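Local coordinates for inorganic polyphosphate/ATP-glucomannokinase (Arthrobacter sp., PDB 1WOQ), which catalyses phosphorylation of glucose and mannose, with inorganic polyphosphate or ATP as the phosphate donor, as a member of the ROK family of sugar kinases, at residues V78-G84 and P117-D123; P83-Q87 and P165-L169. All blocks are in the same frame, centred on the assembly; numbering follows the deposited sequence.

How the interactions relate
Interaction 1 is the parallel strand pair at one edge of the N-terminal sheet, and interaction 2 is where the turn that follows its first strand meets the loop 165-169 across the glucose cleft. The two share Pro83 and Gly84, and their centres lie 11 Å apart. They also touch directly: Ile86 CG2 is 3.6 Å from Val120 O, and Glu168 OE2 is 3.8 Å from Asn122 ND2. The glucose joins them. Interaction 1 supplies Asp123, whose OD1 and OD2 accept from sugar O6 at 2.7 Å and O4 at 2.5 Å; interaction 2 supplies Glu168, which takes O2 and O3.

Interaction 1: residues V78-G84 and P117-D123; sequences VGVTFPG and PVEVIND. With BGC (beta-D-glucopyranose), chain C.
Start with two extended strands, 78-82 and 118-122, running parallel, with axes 4.5 Å apart at closest approach and a crossing angle of -35°. The register pairs Val78 with Val118, Val80 with Val120 and Phe82 with Asn122. Val78 N donates to Pro117 O (2.8 Å) and Glu119 N to Val78 O (3.1 Å); the alternation continues with Val80 N to Glu119 O (3.1 Å), Ile121 N to Val80 O (2.9 Å), weakly Phe82 N to Ile121 O (3.0 Å), and Asp123 N to Phe82 O (3.0 Å).

Val80 and Val78, both in the t rotamer, lie on the same sheet face as Val118 and Val120. Val80 CG2 sits 3.5 Å from Val118 CG1, and Val78 CB 4.3 Å from Val118 CG2.

Asp123 opens the next helix. Its CA packs 3.6 Å from Thr81 CB, and with chi1 at p its carboxylate reaches the glucose: O6 donates to OD1 (2.7 Å) and O4 to OD2 (2.5 Å). O6 is the hydroxyl that receives phosphate. Asn122 is the N-cap of that helix, its OD1 accepting from Asp125 N, while its ND2 donates to Gly84 O (3.0 Å) and, weakly, to sugar O3 (3.0 Å), one amide nitrogen thus meeting both the chain after Pro83 and the sugar.

The sugar sits at the strands' C-terminal ends. The mixed five-stranded sheet, order 3-2-1-4-5, fits the actin-like ATPase clan of the ROK family. Strand 78-82 lies between strands 14-19 and 118-122, the outermost strand; helix 106-114 packs on the valine face through Leu110 and Ile106, while helix 250-262 meets Thr81, Glu119 and Ile121.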
ATOM      1  N   VAL A  78       4.735 -11.086 -11.998  1.00 12.83           N
ATOM      2  CA  VAL A  78       3.953  -9.882 -11.740  1.00 13.70           C
ATOM      3  C   VAL A  78       3.773  -9.671 -10.241  1.00 14.20           C
ATOM      4  O   VAL A  78       3.422 -10.602  -9.514  1.00 14.16           O
ATOM      5  CB  VAL A  78       2.555  -9.993 -12.395  1.00 14.64           C
ATOM      6  CG1 VAL A  78       1.705  -8.773 -12.057  1.00 13.35           C
ATOM      7  CG2 VAL A  78       2.711 -10.142 -13.895  1.00 14.83           C
ATOM      8  N   GLY A  79       4.012  -8.443  -9.786  1.00 14.75           N
ATOM      9  CA  GLY A  79       3.850  -8.124  -8.378  1.00 13.50           C
ATOM     10  C   GLY A  79       2.458  -7.565  -8.147  1.00 12.66           C
ATOM     11  O   GLY A  79       1.958  -6.778  -8.947  1.00 12.56           O
ATOM     12  N   VAL A  80       1.826  -7.960  -7.050  1.00 12.51           N
ATOM     13  CA  VAL A  80       0.470  -7.502  -6.760  1.00 12.69           C
ATOM     14  C   VAL A  80       0.319  -7.176  -5.282  1.00 13.42           C
ATOM     15  O   VAL A  80       0.885  -7.868  -4.437  1.00 14.12           O
ATOM     16  CB  VAL A  80      -0.553  -8.603  -7.123  1.00 13.17           C
ATOM     17  CG1 VAL A  80      -1.969  -8.109  -6.886  1.00 11.90           C
ATOM     18  CG2 VAL A  80      -0.359  -9.033  -8.574  1.00 14.87           C
ATOM     19  N   THR A  81      -0.432  -6.125  -4.967  1.00 13.45           N
ATOM     20  CA  THR A  81      -0.650  -5.766  -3.567  1.00 14.29           C
ATOM     21  C   THR A  81      -2.028  -6.226  -3.123  1.00 14.97           C
ATOM     22  O   THR A  81      -2.915  -6.464  -3.942  1.00 13.91           O
ATOM     23  CB  THR A  81      -0.587  -4.244  -3.322  1.00 15.19           C
ATOM     24  OG1 THR A  81      -1.748  -3.621  -3.891  1.00 14.96           O
ATOM     25  CG2 THR A  81       0.673  -3.646  -3.942  1.00 14.42           C
ATOM     26  N   PHE A  82      -2.206  -6.337  -1.815  1.00 14.10           N
ATOM     27  CA  PHE A  82      -3.480  -6.754  -1.253  1.00 13.32           C
ATOM     28  C   PHE A  82      -3.586  -6.132   0.130  1.00 12.71           C
ATOM     29  O   PHE A  82      -2.625  -6.156   0.896  1.00 13.13           O
ATOM     30  CB  PHE A  82      -3.552  -8.273  -1.141  1.00 14.58           C
ATOM     31  CG  PHE A  82      -4.889  -8.766  -0.683  1.00 16.08           C
ATOM     32  CD1 PHE A  82      -5.916  -8.967  -1.597  1.00 16.84           C
ATOM     33  CD2 PHE A  82      -5.141  -8.965   0.669  1.00 17.74           C
ATOM     34  CE1 PHE A  82      -7.181  -9.358  -1.167  1.00 18.86           C
ATOM     35  CE2 PHE A  82      -6.402  -9.355   1.107  1.00 19.55           C
ATOM     36  CZ  PHE A  82      -7.421  -9.551   0.188  1.00 18.53           C
ATOM     37  N   PRO A  83      -4.760  -5.580   0.475  1.00 13.11           N
ATOM     38  CA  PRO A  83      -4.956  -4.947   1.779  1.00 13.48           C
ATOM     39  C   PRO A  83      -5.130  -5.899   2.959  1.00 15.13           C
ATOM     40  O   PRO A  83      -6.167  -5.898   3.612  1.00 14.42           O
ATOM     41  CB  PRO A  83      -6.190  -4.083   1.546  1.00 15.13           C
ATOM     42  CG  PRO A  83      -7.011  -4.957   0.658  1.00 15.76           C
ATOM     43  CD  PRO A  83      -5.989  -5.492  -0.339  1.00 14.60           C
ATOM     44  N   GLY A  84      -4.107  -6.699   3.233  1.00 14.02           N
ATOM     45  CA  GLY A  84      -4.176  -7.620   4.352  1.00 14.13           C
ATOM     46  C   GLY A  84      -2.839  -8.283   4.625  1.00 14.51           C
ATOM     47  O   GLY A  84      -1.875  -8.079   3.888  1.00 12.30           O
ATOM     48  N   PRO A 117       4.053 -16.327 -13.093  1.00 19.16           N
ATOM     49  CA  PRO A 117       4.210 -16.181 -11.642  1.00 19.74           C
ATOM     50  C   PRO A 117       3.714 -14.844 -11.092  1.00 18.69           C
ATOM     51  O   PRO A 117       3.968 -13.788 -11.666  1.00 17.77           O
ATOM     52  CB  PRO A 117       5.710 -16.385 -11.430  1.00 20.14           C
ATOM     53  CG  PRO A 117       6.309 -15.976 -12.745  1.00 26.27           C
ATOM     54  CD  PRO A 117       5.352 -16.558 -13.744  1.00 20.10           C
ATOM     55  N   VAL A 118       2.994 -14.912  -9.980  1.00 18.69           N
ATOM     56  CA  VAL A 118       2.460 -13.723  -9.328  1.00 18.29           C
ATOM     57  C   VAL A 118       2.774 -13.817  -7.846  1.00 21.19           C
ATOM     58  O   VAL A 118       2.525 -14.846  -7.214  1.00 20.15           O
ATOM     59  CB  VAL A 118       0.926 -13.615  -9.486  1.00 19.06           C
ATOM     60  CG1 VAL A 118       0.403 -12.418  -8.694  1.00 17.51           C
ATOM     61  CG2 VAL A 118       0.560 -13.478 -10.946  1.00 18.41           C
ATOM     62  N   GLU A 119       3.333 -12.745  -7.300  1.00 20.28           N
ATOM     63  CA  GLU A 119       3.669 -12.702  -5.886  1.00 20.42           C
ATOM     64  C   GLU A 119       3.028 -11.484  -5.255  1.00 18.37           C
ATOM     65  O   GLU A 119       3.257 -10.349  -5.680  1.00 16.96           O
ATOM     66  CB  GLU A 119       5.181 -12.678  -5.707  1.00 23.57           C
ATOM     67  CG  GLU A 119       5.819 -14.006  -6.070  1.00 26.81           C
ATOM     68  CD  GLU A 119       7.316 -14.004  -5.901  1.00 30.31           C
ATOM     69  OE1 GLU A 119       7.792 -13.515  -4.857  1.00 31.83           O
ATOM     70  OE2 GLU A 119       8.013 -14.504  -6.808  1.00 32.87           O
ATOM     71  N   VAL A 120       2.217 -11.744  -4.237  1.00 17.01           N
ATOM     72  CA  VAL A 120       1.484 -10.706  -3.537  1.00 15.41           C
ATOM     73  C   VAL A 120       2.204 -10.209  -2.291  1.00 14.69           C
ATOM     74  O   VAL A 120       2.943 -10.950  -1.635  1.00 14.52           O
ATOM     75  CB  VAL A 120       0.076 -11.225  -3.142  1.00 15.81           C
ATOM     76  CG1 VAL A 120      -0.707 -10.151  -2.403  1.00 14.93           C
ATOM     77  CG2 VAL A 120      -0.679 -11.673  -4.395  1.00 19.07           C
ATOM     78  N   ILE A 121       1.987  -8.937  -1.986  1.00 14.07           N
ATOM     79  CA  ILE A 121       2.577  -8.302  -0.817  1.00 13.61           C
ATOM     80  C   ILE A 121       1.530  -7.340  -0.273  1.00 13.17           C
ATOM     81  O   ILE A 121       0.681  -6.854  -1.020  1.00 11.94           O
ATOM     82  CB  ILE A 121       3.851  -7.514  -1.193  1.00 12.73           C
ATOM     83  CG1 ILE A 121       4.413  -6.803   0.043  1.00 14.90           C
ATOM     84  CG2 ILE A 121       3.536  -6.518  -2.306  1.00 14.54           C
ATOM     85  CD1 ILE A 121       5.726  -6.078  -0.217  1.00 16.91           C
ATOM     86  N   ASN A 122       1.567  -7.079   1.026  1.00 12.11           N
ATOM     87  CA  ASN A 122       0.606  -6.151   1.604  1.00 12.46           C
ATOM     88  C   ASN A 122       0.722  -4.784   0.923  1.00 11.69           C
ATOM     89  O   ASN A 122       1.822  -4.335   0.608  1.00 12.18           O
ATOM     90  CB  ASN A 122       0.846  -6.011   3.105  1.00 10.45           C
ATOM     91  CG  ASN A 122       0.043  -4.891   3.710  1.00 10.94           C
ATOM     92  OD1 ASN A 122       0.543  -3.780   3.878  1.00 10.09           O
ATOM     93  ND2 ASN A 122      -1.221  -5.167   4.024  1.00 10.44           N
ATOM     94  N   ASP A 123      -0.411  -4.122   0.704  1.00 11.06           N
ATOM     95  CA  ASP A 123      -0.406  -2.826   0.033  1.00 12.58           C
ATOM     96  C   ASP A 123       0.419  -1.737   0.726  1.00 12.70           C
ATOM     97  O   ASP A 123       1.140  -0.983   0.063  1.00 12.41           O
ATOM     98  CB  ASP A 123      -1.843  -2.333  -0.200  1.00 12.03           C
ATOM     99  CG  ASP A 123      -2.613  -2.090   1.092  1.00 14.09           C
ATOM    100  OD1 ASP A 123      -3.518  -1.231   1.074  1.00 17.60           O
ATOM    101  OD2 ASP A 123      -2.337  -2.756   2.112  1.00 14.41           O
TER
HETATM  102  C2  BGC C 290      -5.620  -3.567   6.492  1.00 13.64           C
HETATM  103  C3  BGC C 290      -4.154  -3.441   6.054  1.00 11.49           C
HETATM  104  C4  BGC C 290      -4.039  -2.452   4.885  1.00 12.77           C
HETATM  105  C5  BGC C 290      -4.693  -1.117   5.271  1.00 13.44           C
HETATM  106  C6  BGC C 290      -4.702  -0.096   4.149  1.00 15.12           C
HETATM  107  C1  BGC C 290      -6.166  -2.174   6.819  1.00 13.33           C
HETATM  108  O1  BGC C 290      -7.501  -2.248   7.182  1.00 16.49           O
HETATM  109  O2  BGC C 290      -5.713  -4.404   7.632  1.00 12.64           O
HETATM  110  O3  BGC C 290      -3.649  -4.711   5.668  1.00 11.76           O
HETATM  111  O4  BGC C 290      -2.667  -2.239   4.566  1.00 12.12           O
HETATM  112  O5  BGC C 290      -6.066  -1.336   5.664  1.00 14.15           O
HETATM  113  O6  BGC C 290      -5.279  -0.630   2.967  1.00 15.80           O

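Interaction 2: residues P83-Q87 and P165-L169. With BGC (beta-D-glucopyranose), chain C.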
ATOM      1  N   PRO A  83      -4.760  -5.580   0.475  1.00 13.11           N
ATOM      2  CA  PRO A  83      -4.956  -4.947   1.779  1.00 13.48           C
ATOM      3  C   PRO A  83      -5.130  -5.899   2.959  1.00 15.13           C
ATOM      4  O   PRO A  83      -6.167  -5.898   3.612  1.00 14.42           O
ATOM      5  CB  PRO A  83      -6.190  -4.083   1.546  1.00 15.13           C
ATOM      6  CG  PRO A  83      -7.011  -4.957   0.658  1.00 15.76           C
ATOM      7  CD  PRO A  83      -5.989  -5.492  -0.339  1.00 14.60           C
ATOM      8  N   GLY A  84      -4.107  -6.699   3.233  1.00 14.02           N
ATOM      9  CA  GLY A  84      -4.176  -7.620   4.352  1.00 14.13           C
ATOM     10  C   GLY A  84      -2.839  -8.283   4.625  1.00 14.51           C
ATOM     11  O   GLY A  84      -1.875  -8.079   3.888  1.00 12.30           O
ATOM     12  N   ILE A  85      -2.775  -9.071   5.694  1.00 14.46           N
ATOM     13  CA  ILE A  85      -1.554  -9.784   6.045  1.00 13.65           C
ATOM     14  C   ILE A  85      -1.310 -10.862   4.989  1.00 15.55           C
ATOM     15  O   ILE A  85      -2.213 -11.641   4.672  1.00 16.33           O
ATOM     16  CB  ILE A  85      -1.687 -10.477   7.423  1.00 13.19           C
ATOM     17  CG1 ILE A  85      -1.897  -9.430   8.519  1.00 14.29           C
ATOM     18  CG2 ILE A  85      -0.448 -11.317   7.709  1.00 14.71           C
ATOM     19  CD1 ILE A  85      -2.272 -10.036   9.876  1.00 11.81           C
ATOM     20  N   ILE A  86      -0.097 -10.900   4.443  1.00 14.11           N
ATOM     21  CA  ILE A  86       0.259 -11.899   3.438  1.00 15.06           C
ATOM     22  C   ILE A  86       1.441 -12.730   3.935  1.00 15.80           C
ATOM     23  O   ILE A  86       2.530 -12.199   4.164  1.00 16.46           O
ATOM     24  CB  ILE A  86       0.668 -11.248   2.093  1.00 16.25           C
ATOM     25  CG1 ILE A  86      -0.472 -10.376   1.546  1.00 15.05           C
ATOM     26  CG2 ILE A  86       1.056 -12.335   1.087  1.00 16.33           C
ATOM     27  CD1 ILE A  86      -1.762 -11.118   1.246  1.00 16.88           C
ATOM     28  N   GLN A  87       1.223 -14.030   4.106  1.00 17.18           N
ATOM     29  CA  GLN A  87       2.279 -14.934   4.559  1.00 17.05           C
ATOM     30  C   GLN A  87       2.378 -16.101   3.579  1.00 18.36           C
ATOM     31  O   GLN A  87       1.419 -16.854   3.397  1.00 18.39           O
ATOM     32  CB  GLN A  87       1.972 -15.464   5.965  1.00 19.45           C
ATOM     33  CG  GLN A  87       1.848 -14.380   7.040  1.00 18.52           C
ATOM     34  CD  GLN A  87       1.632 -14.954   8.442  1.00 24.31           C
ATOM     35  OE1 GLN A  87       1.409 -14.215   9.400  1.00 24.53           O
ATOM     36  NE2 GLN A  87       1.705 -16.275   8.562  1.00 23.84           N
ATOM     37  N   PRO A 165       8.088  -6.957   7.396  1.00 14.36           N
ATOM     38  CA  PRO A 165       6.747  -7.263   6.897  1.00 13.78           C
ATOM     39  C   PRO A 165       5.533  -7.390   7.796  1.00 13.50           C
ATOM     40  O   PRO A 165       5.619  -7.767   8.965  1.00 12.29           O
ATOM     41  CB  PRO A 165       6.972  -8.538   6.086  1.00 15.64           C
ATOM     42  CG  PRO A 165       8.010  -9.240   6.892  1.00 19.66           C
ATOM     43  CD  PRO A 165       8.977  -8.124   7.243  1.00 15.06           C
ATOM     44  N   ASN A 166       4.400  -7.047   7.193  1.00 12.31           N
ATOM     45  CA  ASN A 166       3.084  -7.166   7.798  1.00 11.64           C
ATOM     46  C   ASN A 166       2.751  -6.431   9.091  1.00 11.96           C
ATOM     47  O   ASN A 166       1.992  -6.945   9.909  1.00 12.64           O
ATOM     48  CB  ASN A 166       2.765  -8.658   7.961  1.00 12.73           C
ATOM     49  CG  ASN A 166       2.644  -9.379   6.623  1.00 13.11           C
ATOM     50  OD1 ASN A 166       3.282 -10.415   6.392  1.00 14.63           O
ATOM     51  ND2 ASN A 166       1.819  -8.836   5.739  1.00  9.88           N
ATOM     52  N   ALA A 167       3.290  -5.232   9.290  1.00 11.93           N
ATOM     53  CA  ALA A 167       2.926  -4.491  10.500  1.00 12.30           C
ATOM     54  C   ALA A 167       1.499  -3.998  10.247  1.00 11.96           C
ATOM     55  O   ALA A 167       1.220  -3.424   9.193  1.00 12.76           O
ATOM     56  CB  ALA A 167       3.866  -3.305  10.714  1.00 12.50           C
ATOM     57  N   GLU A 168       0.594  -4.232  11.196  1.00 11.10           N
ATOM     58  CA  GLU A 168      -0.799  -3.807  11.039  1.00 10.85           C
ATOM     59  C   GLU A 168      -1.173  -2.738  12.060  1.00 11.23           C
ATOM     60  O   GLU A 168      -2.128  -2.897  12.816  1.00 11.26           O
ATOM     61  CB  GLU A 168      -1.735  -5.017  11.184  1.00 12.31           C
ATOM     62  CG  GLU A 168      -1.755  -5.949   9.970  1.00 11.99           C
ATOM     63  CD  GLU A 168      -2.515  -5.359   8.788  1.00 13.23           C
ATOM     64  OE1 GLU A 168      -3.467  -4.584   9.021  1.00 12.30           O
ATOM     65  OE2 GLU A 168      -2.178  -5.690   7.628  1.00 12.65           O
ATOM     66  N   LEU A 169      -0.417  -1.644  12.064  1.00 11.80           N
ATOM     67  CA  LEU A 169      -0.638  -0.545  12.999  1.00 13.61           C
ATOM     68  C   LEU A 169      -1.966   0.178  12.829  1.00 12.27           C
ATOM     69  O   LEU A 169      -2.355   0.973  13.687  1.00 12.49           O
ATOM     70  CB  LEU A 169       0.521   0.455  12.907  1.00 14.47           C
ATOM     71  CG  LEU A 169       1.711   0.248  13.854  1.00 21.15           C
ATOM     72  CD1 LEU A 169       1.893  -1.212  14.208  1.00 20.21           C
ATOM     73  CD2 LEU A 169       2.966   0.824  13.217  1.00 16.65           C
TER
HETATM   74  C2  BGC C 290      -5.620  -3.567   6.492  1.00 13.64           C
HETATM   75  C3  BGC C 290      -4.154  -3.441   6.054  1.00 11.49           C
HETATM   76  C4  BGC C 290      -4.039  -2.452   4.885  1.00 12.77           C
HETATM   77  C5  BGC C 290      -4.693  -1.117   5.271  1.00 13.44           C
HETATM   78  C6  BGC C 290      -4.702  -0.096   4.149  1.00 15.12           C
HETATM   79  C1  BGC C 290      -6.166  -2.174   6.819  1.00 13.33           C
HETATM   80  O1  BGC C 290      -7.501  -2.248   7.182  1.00 16.49           O
HETATM   81  O2  BGC C 290      -5.713  -4.404   7.632  1.00 12.64           O
HETATM   82  O3  BGC C 290      -3.649  -4.711   5.668  1.00 11.76           O
HETATM   83  O4  BGC C 290      -2.667  -2.239   4.566  1.00 12.12           O
HETATM   84  O5  BGC C 290      -6.066  -1.336   5.664  1.00 14.15           O
HETATM   85  O6  BGC C 290      -5.279  -0.630   2.967  1.00 15.80           O
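Pro83 makes no contact with 165-169, but it is the centre of an inverse gamma turn, closed by Gly84 N to Phe82 O, that sends the chain past the sugar. Gly84 N lies 3.2 Å from glucose O3, and Gly84 C is 4.0 Å from Glu168 OE2. Ile85 makes the main side-chain contact by van der Waals packing: its CG1 rests 3.8 Å from Glu168 CG, and its CG2 lies 3.8 Å from Asn166 CG. CG1 thus lies against the aliphatic part of the glutamate, whose carboxylate accepts from glucose O2 at OE1 and O3 at OE2, both at 2.6 Å. The backbone of Ile86 passes close to the side chain of Asn166, while the end of its own side chain leads away to Val120.

Glu168 opens the Glu-X-Gly-His sequence of ROK sugar kinases, and His171 binds the same glucose. The contact spans the cleft: 83-87 runs into the hairpin of strands 86-87 and 90-91; the loop 165-169 follows edge strand 162-164 of the second five-stranded sheet.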